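Local structure of penicillin binding protein 2X (Streptococcus thermophilus, 5U47) at residues 408-413 against 508-513. The protein probably acts as a transpeptidase that cross-links peptidoglycan strands during septal cell-wall synthesis, and is a penicillin-binding target of beta-lactam antibiotics. The protein carries 1 engineered substitution. Residues are numbered along the deposited sequence; the frame is centred on the assembly and turned at random. Where two conformers were deposited one is given.
Sequences FGQGIS and TAQVPD
Q410 reaches across to the backbone of Q510 with its amide oxygen: Q510 N donates to Q410 OE1 over 2.9 Å, and an N-H...O angle of 171° makes the bond nearly straight. The C=O...N angle of 121° and a tilt of 16° put the donor off the line of the C=O bond and only slightly out of the carbonyl plane. Q410 CG stands beside its backbone N, opposite the carbonyl carbon, and the chain bends at chi2, bringing the amide to the strand. Q410 OE1 also lies 3.3 Å from A509 CA, against the backbone just before the bonded nitrogen. A water lies within bonding distance of Q410 OE1 (2.8 Å) and T508 O (3.0 Å) and can donate to either, though it has more acceptors in reach than protons. The other end of the amide is held too, since Q410 NE2 is hydrogen-bonded to E292; with both ends engaged, the flip of the group is defined. Q510 CB packs against the Q410 amide, 3.7 Å from Q410 OE1, and the two side-chain amides are turned steeply to each other. G409, at positive phi, closes helix 400-405 in a Schellman motif, and Q410 follows directly. The contact thus ties this helix-ending turn to edge strand 503-510 of the five-stranded antiparallel sheet in the penicillin-binding transpeptidase fold, the strand carrying K505, which fits the family's K(T/S)G-type motif and probably borders the active site.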
# COMPACT_ATOMS: atom_id res chain seq x y z
N PHE A 408 4.83 -20.13 16.38
CA PHE A 408 5.89 -20.13 15.36
C PHE A 408 5.30 -19.79 13.98
O PHE A 408 5.87 -20.09 12.95
CB PHE A 408 6.76 -21.40 15.37
CG PHE A 408 5.99 -22.69 15.39
CD1 PHE A 408 5.61 -23.26 16.59
CD2 PHE A 408 5.71 -23.37 14.21
CE1 PHE A 408 4.91 -24.46 16.63
CE2 PHE A 408 5.03 -24.58 14.23
CZ PHE A 408 4.62 -25.13 15.44
N GLY A 409 4.14 -19.14 13.98
CA GLY A 409 3.52 -18.67 12.75
C GLY A 409 2.92 -19.66 11.79
O GLY A 409 2.93 -19.43 10.59
N GLN A 410 2.40 -20.77 12.32
CA GLN A 410 1.67 -21.74 11.51
C GLN A 410 0.26 -21.83 12.09
O GLN A 410 0.07 -21.58 13.27
CB GLN A 410 2.32 -23.12 11.53
CG GLN A 410 3.79 -23.15 11.12
CD GLN A 410 4.08 -22.98 9.63
OE1 GLN A 410 5.24 -23.01 9.24
NE2 GLN A 410 3.03 -22.85 8.79
N GLY A 411 -0.71 -22.23 11.28
CA GLY A 411 -2.09 -22.32 11.75
C GLY A 411 -2.74 -20.96 11.93
O GLY A 411 -3.77 -20.84 12.61
N ILE A 412 -2.13 -19.94 11.33
CA ILE A 412 -2.61 -18.57 11.37
C ILE A 412 -2.26 -17.93 10.02
O ILE A 412 -1.18 -18.15 9.50
CB ILE A 412 -2.02 -17.78 12.57
CG1 ILE A 412 -2.61 -16.36 12.62
CG2 ILE A 412 -0.49 -17.69 12.49
CD1 ILE A 412 -2.29 -15.62 13.90
N SER A 413 -3.19 -17.17 9.45
CA SER A 413 -2.97 -16.52 8.17
C SER A 413 -2.96 -15.02 8.33
O SER A 413 -3.83 -14.46 9.00
CB SER A 413 -4.07 -16.89 7.19
OG SER A 413 -4.02 -18.27 6.94
N THR A 508 10.89 -19.44 8.26
CA THR A 508 10.60 -20.46 7.28
C THR A 508 9.17 -20.77 7.65
O THR A 508 8.80 -20.66 8.83
CB THR A 508 11.47 -21.72 7.41
OG1 THR A 508 11.29 -22.30 8.71
CG2 THR A 508 12.94 -21.39 7.21
N ALA A 509 8.36 -21.09 6.65
CA ALA A 509 6.99 -21.44 6.89
C ALA A 509 6.63 -22.55 5.93
O ALA A 509 7.03 -22.55 4.74
CB ALA A 509 6.07 -20.23 6.71
N GLN A 510 5.87 -23.48 6.47
CA GLN A 510 5.37 -24.59 5.71
C GLN A 510 4.27 -23.99 4.82
O GLN A 510 3.55 -23.07 5.25
CB GLN A 510 4.79 -25.63 6.68
CG GLN A 510 5.20 -27.05 6.39
CD GLN A 510 6.64 -27.33 6.77
OE1 GLN A 510 7.32 -26.48 7.38
NE2 GLN A 510 7.13 -28.52 6.43
N VAL A 511 4.17 -24.45 3.58
CA VAL A 511 3.16 -23.94 2.65
C VAL A 511 2.08 -24.99 2.40
O VAL A 511 2.42 -26.15 2.16
CB VAL A 511 3.78 -23.52 1.31
CG1 VAL A 511 2.70 -23.09 0.32
CG2 VAL A 511 4.78 -22.39 1.52
N PRO A 512 0.79 -24.59 2.47
CA PRO A 512 -0.30 -25.54 2.19
C PRO A 512 -0.39 -25.90 0.71
O PRO A 512 -0.09 -25.08 -0.15
CB PRO A 512 -1.56 -24.77 2.60
CG PRO A 512 -1.08 -23.73 3.54
CD PRO A 512 0.26 -23.33 3.01
N ASP A 513 -0.83 -27.13 0.45
CA ASP A 513 -0.99 -27.65 -0.89
C ASP A 513 -2.50 -27.67 -1.16
O ASP A 513 -3.28 -28.06 -0.28
CB ASP A 513 -0.40 -29.07 -0.95
CG ASP A 513 -0.10 -29.55 -2.37
OD1 ASP A 513 -0.60 -28.95 -3.35
OD2 ASP A 513 0.65 -30.54 -2.50
O HOH W 1 7.15 -21.94 10.97